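Local coordinates for peridinin-chlorophyll A protein (Amphidinium carterae, PDB 2C9E), which probably serves as a water-soluble light-harvesting antenna for blue-green light, holding peridinin and chlorophyll a inside an all-helical shell, at residues K182-A187 with E314-L319; L230-N235 with A272-T277. All blocks are in the same frame, centred on the assembly; numbering follows the deposited sequence.

Interaction 1: residues K182-A187 with E314-L319; sequences KKFSEA and ETFVAL. With DGD (digalactosyl diacyl glycerol (dgdg)), chain K.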
loop_
_atom_site.group_PDB
_atom_site.type_symbol
_atom_site.label_atom_id
_atom_site.label_comp_id
_atom_site.label_asym_id
_atom_site.label_seq_id
_atom_site.Cartn_x
_atom_site.Cartn_y
_atom_site.Cartn_z
ATOM N N LYS A 182 -17.696 -12.772 -11.800
ATOM C CA LYS A 182 -18.869 -12.958 -10.976
ATOM C C LYS A 182 -18.870 -14.359 -10.332
ATOM O O LYS A 182 -19.304 -14.521 -9.198
ATOM C CB LYS A 182 -20.166 -12.791 -11.791
ATOM C CG LYS A 182 -21.451 -12.841 -10.927
ATOM C CD LYS A 182 -22.705 -12.857 -11.818
ATOM C CE LYS A 182 -23.963 -12.363 -11.086
ATOM N NZ LYS A 182 -25.105 -12.076 -12.063
ATOM N N LYS A 183 -18.398 -15.375 -11.038
ATOM C CA LYS A 183 -18.433 -16.721 -10.435
ATOM C C LYS A 183 -17.436 -16.707 -9.294
ATOM O O LYS A 183 -17.707 -17.216 -8.213
ATOM C CB LYS A 183 -18.011 -17.801 -11.423
ATOM C CG LYS A 183 -18.672 -17.725 -12.779
ATOM C CD LYS A 183 -19.774 -18.772 -12.943
ATOM C CE LYS A 183 -21.006 -18.431 -12.105
ATOM N NZ LYS A 183 -21.851 -17.329 -12.721
ATOM N N PHE A 184 -16.260 -16.139 -9.575
ATOM C CA PHE A 184 -15.221 -16.046 -8.571
ATOM C C PHE A 184 -15.810 -15.288 -7.379
ATOM O O PHE A 184 -15.660 -15.716 -6.238
ATOM C CB PHE A 184 -14.007 -15.325 -9.129
ATOM C CG PHE A 184 -12.932 -15.085 -8.105
ATOM C CD1 PHE A 184 -12.159 -16.142 -7.623
ATOM C CD2 PHE A 184 -12.690 -13.793 -7.614
ATOM C CE1 PHE A 184 -11.155 -15.927 -6.678
ATOM C CE2 PHE A 184 -11.687 -13.563 -6.665
ATOM C CZ PHE A 184 -10.911 -14.630 -6.193
ATOM N N SER A 185 -16.518 -14.191 -7.640
ATOM C CA SER A 185 -17.105 -13.455 -6.529
ATOM C C SER A 185 -18.060 -14.355 -5.785
ATOM O O SER A 185 -17.969 -14.491 -4.543
ATOM C CB SER A 185 -17.826 -12.202 -7.008
ATOM O OG SER A 185 -16.848 -11.250 -7.440
ATOM N N GLU A 186 -18.969 -14.990 -6.525
ATOM C CA GLU A 186 -19.931 -15.877 -5.889
ATOM C C GLU A 186 -19.297 -17.008 -5.067
ATOM O O GLU A 186 -19.838 -17.386 -4.016
ATOM C CB GLU A 186 -20.902 -16.466 -6.936
ATOM C CG GLU A 186 -22.006 -15.465 -7.443
ATOM C CD GLU A 186 -22.611 -14.542 -6.334
ATOM O OE1 GLU A 186 -21.847 -13.768 -5.685
ATOM O OE2 GLU A 186 -23.856 -14.556 -6.112
ATOM N N ALA A 187 -18.156 -17.537 -5.502
ATOM C CA ALA A 187 -17.562 -18.627 -4.734
ATOM C C ALA A 187 -16.731 -18.167 -3.523
ATOM O O ALA A 187 -16.552 -18.927 -2.546
ATOM C CB ALA A 187 -16.706 -19.503 -5.640
ATOM N N GLU A 314 -11.140 -23.368 -8.093
ATOM C CA GLU A 314 -11.491 -23.660 -9.467
ATOM C C GLU A 314 -11.995 -22.374 -10.125
ATOM O O GLU A 314 -11.574 -22.064 -11.242
ATOM C CB GLU A 314 -12.530 -24.788 -9.573
ATOM C CG GLU A 314 -12.012 -26.115 -9.081
ATOM C CD GLU A 314 -10.680 -26.501 -9.725
ATOM O OE1 GLU A 314 -10.564 -26.380 -10.963
ATOM O OE2 GLU A 314 -9.752 -26.937 -9.004
ATOM N N THR A 315 -12.863 -21.605 -9.464
ATOM C CA THR A 315 -13.298 -20.360 -10.105
ATOM C C THR A 315 -12.097 -19.436 -10.276
ATOM O O THR A 315 -12.019 -18.721 -11.280
ATOM C CB THR A 315 -14.401 -19.592 -9.303
ATOM O OG1 THR A 315 -13.896 -19.192 -8.023
ATOM C CG2 THR A 315 -15.638 -20.472 -9.108
ATOM N N PHE A 316 -11.163 -19.455 -9.321
ATOM C CA PHE A 316 -9.973 -18.580 -9.407
ATOM C C PHE A 316 -9.164 -18.933 -10.675
ATOM O O PHE A 316 -8.802 -18.042 -11.431
ATOM C CB PHE A 316 -9.095 -18.710 -8.141
ATOM C CG PHE A 316 -7.761 -18.000 -8.234
ATOM C CD1 PHE A 316 -7.678 -16.610 -8.194
ATOM C CD2 PHE A 316 -6.561 -18.749 -8.372
ATOM C CE1 PHE A 316 -6.418 -15.961 -8.291
ATOM C CE2 PHE A 316 -5.324 -18.134 -8.470
ATOM C CZ PHE A 316 -5.238 -16.747 -8.430
ATOM N N VAL A 317 -8.894 -20.224 -10.909
ATOM C CA VAL A 317 -8.183 -20.614 -12.122
ATOM C C VAL A 317 -8.981 -20.144 -13.357
ATOM O O VAL A 317 -8.420 -19.614 -14.297
ATOM C CB VAL A 317 -7.948 -22.174 -12.249
ATOM C CG1 VAL A 317 -7.162 -22.470 -13.554
ATOM C CG2 VAL A 317 -7.108 -22.709 -11.068
ATOM N N ALA A 318 -10.284 -20.313 -13.350
ATOM C CA ALA A 318 -11.088 -19.887 -14.501
ATOM C C ALA A 318 -10.938 -18.394 -14.790
ATOM O O ALA A 318 -10.855 -17.988 -15.940
ATOM C CB ALA A 318 -12.574 -20.241 -14.283
ATOM N N LEU A 319 -10.910 -17.586 -13.739
ATOM C CA LEU A 319 -10.771 -16.136 -13.894
ATOM C C LEU A 319 -9.351 -15.816 -14.405
ATOM O O LEU A 319 -9.176 -15.008 -15.313
ATOM C CB LEU A 319 -11.029 -15.427 -12.552
ATOM C CG LEU A 319 -10.785 -13.907 -12.464
ATOM C CD1 LEU A 319 -11.874 -13.138 -13.176
ATOM C CD2 LEU A 319 -10.809 -13.501 -11.011
HETATM C C1A DGD K . -1.145 -15.292 -3.349
HETATM C C2A DGD K . -1.268 -13.873 -2.773
HETATM C C3A DGD K . 0.079 -13.270 -2.353
HETATM C C4A DGD K . 0.949 -12.858 -3.559
HETATM C C5A DGD K . 2.053 -11.887 -3.150
HETATM C C6A DGD K . 2.017 -10.461 -3.735
HETATM C C7A DGD K . 0.646 -9.801 -3.849
HETATM C C8A DGD K . 0.613 -8.366 -3.242
HETATM C C9A DGD K . -0.861 -7.892 -3.071
HETATM C CAA DGD K . -1.446 -8.136 -1.686
HETATM C CBA DGD K . -2.113 -6.873 -1.037
HETATM C CCA DGD K . -2.350 -5.641 -2.004
HETATM C CDA DGD K . -1.355 -4.519 -1.666
HETATM C CEA DGD K . -1.630 -3.219 -2.359
HETATM C CFA DGD K . -2.492 -2.189 -1.582
HETATM C CGA DGD K . -2.291 -0.775 -2.232
HETATM C CHA DGD K . -2.742 0.394 -1.332
HETATM C CIA DGD K . -2.171 0.334 0.105
HETATM O O1A DGD K . -0.346 -16.090 -2.803
HETATM C C1B DGD K . -4.890 -17.898 -3.982
HETATM C C2B DGD K . -6.120 -18.508 -4.685
HETATM C C3B DGD K . -7.316 -18.635 -3.737
HETATM C C4B DGD K . -8.540 -19.277 -4.394
HETATM C C5B DGD K . -9.795 -19.143 -3.508
HETATM C C6B DGD K . -9.615 -19.737 -2.085
HETATM C C7B DGD K . -10.360 -18.916 -1.043
HETATM C C8B DGD K . -10.016 -17.415 -1.109
HETATM C C9B DGD K . -11.052 -16.600 -0.325
HETATM C CAB DGD K . -10.510 -15.227 0.166
HETATM C CBB DGD K . -11.561 -14.431 0.906
HETATM C CCB DGD K . -12.369 -13.486 0.033
HETATM C CDB DGD K . -11.521 -12.508 -0.775
HETATM C CEB DGD K . -11.242 -13.042 -2.206
HETATM C CFB DGD K . -9.849 -12.603 -2.589
HETATM C CGB DGD K . -9.174 -13.500 -3.496
HETATM C CHB DGD K . -8.420 -14.570 -2.784
HETATM C CIB DGD K . -7.555 -15.281 -3.814
HETATM O O1B DGD K . -5.023 -16.879 -3.256
HETATM O O1G DGD K . -2.287 -15.757 -3.980
HETATM C C1G DGD K . -2.222 -17.030 -4.586
HETATM C C2G DGD K . -2.611 -18.025 -3.483
HETATM O O2G DGD K . -3.858 -18.704 -3.739
HETATM C C3G DGD K . -1.516 -19.101 -3.359
HETATM O O3G DGD K . -1.380 -19.709 -4.660
HETATM C C1D DGD K . -1.733 -21.090 -4.707
HETATM C C2D DGD K . -1.730 -21.459 -6.198
HETATM O O2D DGD K . -2.729 -20.699 -6.893
HETATM C C3D DGD K . -2.034 -22.960 -6.322
HETATM O O3D DGD K . -1.987 -23.352 -7.687
HETATM C C4D DGD K . -1.000 -23.762 -5.525
HETATM O O4D DGD K . 0.272 -23.674 -6.162
HETATM C C5D DGD K . -0.892 -23.190 -4.094
HETATM O O5D DGD K . -0.295 -25.242 -3.122
HETATM C C6D DGD K . 0.180 -23.937 -3.346
HETATM O O6D DGD K . -0.588 -21.802 -4.087
HETATM C C1E DGD K . 0.631 -26.194 -3.675
HETATM C C2E DGD K . -0.044 -27.587 -3.721
HETATM O O2E DGD K . -1.261 -27.499 -4.484
HETATM C C3E DGD K . -0.419 -28.020 -2.296
HETATM O O3E DGD K . -0.812 -29.392 -2.306
HETATM C C4E DGD K . 0.733 -27.758 -1.259
HETATM O O4E DGD K . 1.765 -28.742 -1.395
HETATM C C5E DGD K . 1.329 -26.343 -1.468
HETATM O O6E DGD K . 1.789 -26.184 -2.824
HETATM C C6E DGD K . 2.478 -26.091 -0.487
HETATM O O5E DGD K . 2.998 -24.771 -0.576
#
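Two antiparallel helices form one wall of a digalactosyl diacylglycerol pocket here, and Phe184 and Phe316 are the side chains through which segments 182-187 and 314-319 reach the lipid. The segment axes approach to 8.6 Å at an angle of 159°. Small residues allow the backbones to approach at the crossing: Thr315 faces the other helix, and its CB lies 3.7 Å from Phe184 CA. Its CG2 packs against Ala187 CB at 3.8 Å, methyl to methyl. Its hydroxyl bonds back to Ala312 O within its own helix, so a polar atom is satisfied although OG1 lies close to the edge of the Phe184 ring, near its plane. Phe184 has CG anti to the backbone N (chi1 175°), which sends the ring across the neighbouring helix toward the lipid. Over one face of that ring sits Leu319 CD2, a CH-pi contact 4.2 Å from the centroid and 27° off the normal. The two phenylalanines run side by side, pointing the same way, with Phe184 CE1 3.8 Å from Phe316 CB. Their rings meet the same acyl chain differently. Phe184 CZ touches DGD CGB at 3.4 Å, edge-on and in the ring plane, whereas Phe316 receives C2B over a face, 3.7 Å above the plane and offset toward the rim. Large, flat and apolar, both rings suit a greasy tail. Phe316 and Leu319 also touch bound peridinin; helices 176-192 and 306-324 thus pack as an antiparallel pair of an all-helical pigment protein, their inward side chains lining lipid and peridinin pockets.

Interaction 2: residues L230-N235 with A272-T277; sequences LTMNQN and AKMIAT. With PID (peridinin), chain I.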
loop_
_atom_site.group_PDB
_atom_site.type_symbol
_atom_site.label_atom_id
_atom_site.label_comp_id
_atom_site.label_asym_id
_atom_site.label_seq_id
_atom_site.Cartn_x
_atom_site.Cartn_y
_atom_site.Cartn_z
ATOM N N LEU A 230 3.970 -0.395 -12.232
ATOM C CA LEU A 230 4.256 0.602 -13.276
ATOM C C LEU A 230 3.853 0.142 -14.688
ATOM O O LEU A 230 3.686 0.971 -15.564
ATOM C CB LEU A 230 5.725 1.025 -13.247
ATOM C CG LEU A 230 6.233 2.219 -12.401
ATOM C CD1 LEU A 230 5.154 3.136 -11.949
ATOM C CD2 LEU A 230 7.014 1.703 -11.254
ATOM N N THR A 231 3.676 -1.163 -14.901
ATOM C CA THR A 231 3.228 -1.705 -16.210
ATOM C C THR A 231 1.697 -1.708 -16.322
ATOM O O THR A 231 1.148 -1.971 -17.405
ATOM C CB THR A 231 3.608 -3.181 -16.438
ATOM O OG1 THR A 231 2.871 -3.986 -15.513
ATOM C CG2 THR A 231 5.129 -3.423 -16.295
ATOM N N MET A 232 0.991 -1.473 -15.217
ATOM C CA MET A 232 -0.463 -1.445 -15.288
ATOM C C MET A 232 -1.012 -0.125 -15.851
ATOM O O MET A 232 -0.384 0.931 -15.740
ATOM C CB MET A 232 -1.106 -1.648 -13.904
ATOM C CG MET A 232 -0.743 -2.952 -13.241
ATOM S SD MET A 232 -1.394 -3.080 -11.564
ATOM C CE MET A 232 -1.534 -4.910 -11.481
ATOM N N ASN A 233 -2.220 -0.210 -16.394
ATOM C CA ASN A 233 -2.926 0.939 -16.920
ATOM C C ASN A 233 -3.404 1.767 -15.733
ATOM O O ASN A 233 -4.229 1.316 -14.936
ATOM C CB ASN A 233 -4.136 0.476 -17.725
ATOM C CG ASN A 233 -4.831 1.624 -18.438
ATOM O OD1 ASN A 233 -5.670 2.357 -17.878
ATOM N ND2 ASN A 233 -4.470 1.794 -19.692
ATOM N N GLN A 234 -2.914 2.998 -15.630
ATOM C CA GLN A 234 -3.289 3.831 -14.516
ATOM C C GLN A 234 -4.795 4.098 -14.323
ATOM O O GLN A 234 -5.226 4.261 -13.182
ATOM C CB GLN A 234 -2.489 5.155 -14.542
ATOM C CG GLN A 234 -2.417 5.870 -13.146
ATOM C CD GLN A 234 -1.590 5.095 -12.107
ATOM O OE1 GLN A 234 -0.806 4.216 -12.479
ATOM N NE2 GLN A 234 -1.746 5.435 -10.803
ATOM N N ASN A 235 -5.608 4.133 -15.377
ATOM C CA ASN A 235 -7.046 4.377 -15.172
ATOM C C ASN A 235 -7.701 3.165 -14.483
ATOM O O ASN A 235 -8.658 3.292 -13.707
ATOM C CB ASN A 235 -7.772 4.655 -16.505
ATOM C CG ASN A 235 -7.395 6.019 -17.133
ATOM O OD1 ASN A 235 -7.422 7.075 -16.464
ATOM N ND2 ASN A 235 -7.067 6.000 -18.432
ATOM N N ALA A 272 -9.587 -7.641 -11.664
ATOM C CA ALA A 272 -9.418 -8.483 -12.829
ATOM C C ALA A 272 -8.948 -7.600 -14.016
ATOM O O ALA A 272 -7.924 -7.876 -14.674
ATOM C CB ALA A 272 -10.780 -9.206 -13.142
ATOM N N LYS A 273 -9.683 -6.530 -14.275
ATOM C CA LYS A 273 -9.337 -5.585 -15.338
ATOM C C LYS A 273 -7.955 -4.955 -15.107
ATOM O O LYS A 273 -7.132 -4.853 -16.043
ATOM C CB LYS A 273 -10.392 -4.491 -15.405
ATOM C CG LYS A 273 -11.309 -4.656 -16.546
ATOM C CD LYS A 273 -12.576 -5.310 -16.114
ATOM C CE LYS A 273 -13.460 -4.303 -15.420
ATOM N NZ LYS A 273 -14.367 -3.541 -16.345
ATOM N N MET A 274 -7.666 -4.558 -13.865
ATOM C CA MET A 274 -6.367 -3.967 -13.621
ATOM C C MET A 274 -5.264 -5.001 -13.837
ATOM O O MET A 274 -4.207 -4.697 -14.403
ATOM C CB MET A 274 -6.291 -3.405 -12.210
ATOM C CG MET A 274 -4.970 -2.696 -11.866
ATOM S SD MET A 274 -4.998 -2.220 -10.076
ATOM C CE MET A 274 -4.277 -3.692 -9.298
ATOM N N ILE A 275 -5.484 -6.237 -13.419
ATOM C CA ILE A 275 -4.428 -7.224 -13.619
ATOM C C ILE A 275 -4.284 -7.564 -15.117
ATOM O O ILE A 275 -3.210 -7.902 -15.584
ATOM C CB ILE A 275 -4.721 -8.501 -12.778
ATOM C CG1 ILE A 275 -4.669 -8.126 -11.276
ATOM C CG2 ILE A 275 -3.755 -9.644 -13.174
ATOM C CD1 ILE A 275 -5.379 -9.107 -10.412
ATOM N N ALA A 276 -5.369 -7.465 -15.868
ATOM C CA ALA A 276 -5.278 -7.785 -17.278
ATOM C C ALA A 276 -4.300 -6.844 -17.961
ATOM O O ALA A 276 -3.664 -7.213 -18.941
ATOM C CB ALA A 276 -6.656 -7.682 -17.929
ATOM N N THR A 277 -4.145 -5.645 -17.414
ATOM C CA THR A 277 -3.261 -4.656 -18.002
ATOM C C THR A 277 -1.786 -4.680 -17.588
ATOM O O THR A 277 -0.995 -3.877 -18.087
ATOM C CB THR A 277 -3.828 -3.285 -17.749
ATOM O OG1 THR A 277 -3.373 -2.788 -16.480
ATOM C CG2 THR A 277 -5.336 -3.395 -17.717
HETATM C C1 PID I . 0.084 -22.008 -10.548
HETATM C C2 PID I . -0.298 -23.439 -10.931
HETATM C C3 PID I . -1.012 -23.469 -12.283
HETATM C C4 PID I . -2.285 -22.628 -12.163
HETATM C C5 PID I . -2.035 -21.140 -11.891
HETATM C C6 PID I . -0.842 -20.860 -10.963
HETATM C C7 PID I . -0.966 -19.733 -10.143
HETATM C C8 PID I . -0.220 -18.554 -10.193
HETATM C C9 PID I . -0.398 -17.453 -9.346
HETATM C C10 PID I . -1.317 -17.310 -8.310
HETATM C C11 PID I . 0.189 -16.265 -9.490
HETATM C C12 PID I . -0.343 -15.396 -8.626
HETATM C C13 PID I . -0.032 -14.037 -8.577
HETATM C C14 PID I . -0.546 -13.065 -7.715
HETATM C C15 PID I . -0.110 -11.749 -7.871
HETATM C C16 PID I . -0.547 -10.661 -7.114
HETATM C C17 PID I . -0.103 -9.371 -7.402
HETATM C C18 PID I . -0.553 -8.263 -6.689
HETATM C C19 PID I . -0.161 -6.963 -7.005
HETATM C C20 PID I . -0.642 -5.874 -6.283
HETATM C C21 PID I . -0.331 -4.541 -6.548
HETATM C C22 PID I . -0.875 -3.542 -5.737
HETATM C C23 PID I . -0.696 -2.253 -5.868
HETATM C C24 PID I . -0.555 -0.954 -5.965
HETATM C C25 PID I . -1.516 -0.046 -6.752
HETATM C C26 PID I . -0.728 0.810 -7.751
HETATM C C27 PID I . 0.461 1.540 -7.105
HETATM C C28 PID I . 1.374 0.565 -6.350
HETATM C C29 PID I . 0.627 -0.251 -5.287
HETATM C C30 PID I . 0.897 3.230 -8.764
HETATM C C31 PID I . 1.777 3.743 -9.905
HETATM C CM1 PID I . 0.891 -21.909 -9.250
HETATM C CM2 PID I . -3.337 -20.619 -11.279
HETATM C CM3 PID I . -1.808 -20.423 -13.223
HETATM C CM4 PID I . -1.641 -13.396 -6.692
HETATM C CM5 PID I . 0.602 -4.184 -7.710
HETATM C CM6 PID I . -2.550 -0.859 -7.534
HETATM C CM7 PID I . -2.268 0.856 -5.767
HETATM C CM8 PID I . 1.597 -1.248 -4.645
HETATM O O1 PID I . 0.428 -21.093 -11.594
HETATM O O2 PID I . -1.389 -24.821 -12.570
HETATM O O3 PID I . -1.958 -18.212 -7.772
HETATM O O4 PID I . -1.292 -16.019 -7.866
HETATM O O5 PID I . 0.106 0.632 -4.287
HETATM O O6 PID I . 1.294 2.079 -8.152
HETATM O O7 PID I . -0.128 3.833 -8.440
#
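Thr277 holds OG1 in the crowded position between its backbone N and carbonyl carbon (chi1 87°), which sets the hydroxyl between its own helix end and the facing chain. Met232 has CG anti to its carbonyl carbon and runs on extended, while Met274, its CG anti to the backbone N, bends at chi3 (90°). Thr277 OG1 uses both its roles: it accepts from Asn233 N at 2.8 Å, almost straight at 176°, and donates to Met274 O at 2.9 Å, in the carbonyl plane on a lone pair. Met274 O also takes Thr277 N, so two donors grip one carbonyl where helix 261-276 ends. An alanine at Thr277 would remove the hydroxyl, and would probably leave Asn233 N without this acceptor and loosen the join between the turn and the helix end. Asn233 is itself the N-cap of helix 234-251, its OD1 accepting weak bonds from Asn235 N and Ala236 N. Beside these polar links the methionines cross obliquely, Met232 SD lying 3.6 Å from Met274 CG and the two CE methyls 3.7 Å apart; unbranched and flexible, they suit a surface shaped by pigment. Met274 SD continues the packing to peridinin CM6 at 3.8 Å. At the ester of the same ring, O7 accepts a 3.3 Å hydrogen bond from NE2 of Gln234, which bends at chi2. Thr231 OG1 is bonded to Val228 O and Asp279 N. The turn between helices 215-231 and 234-251 rests on the end of helix 261-276, with Met232 and Met274 both packing on Ile237, and Leu230 reaching helix 60-77.

Both contacts are partly buried, and interaction 1 lies farther from the centre of the chain, about 25 Å against about 16 Å. They share no helix, yet they touch where Leu319 CD1 meets Ala272 CB at 4.1 Å, so helix 261-276 packs on helix 306-324 between them. Their chemistry follows their place in the fold. Interaction 1 joins two helices along their lengths and has no hydrogen bond across it, relying on apolar packing. Interaction 2 joins a turn to a helix end, where side-chain oxygens of Thr277 and Asn233 bond backbone groups, and adds a hydroxyl bridge to its methionine packing. Both border peridinin; interaction 1 adds the galactolipid, and Met274 of interaction 2 touches chlorophyll a.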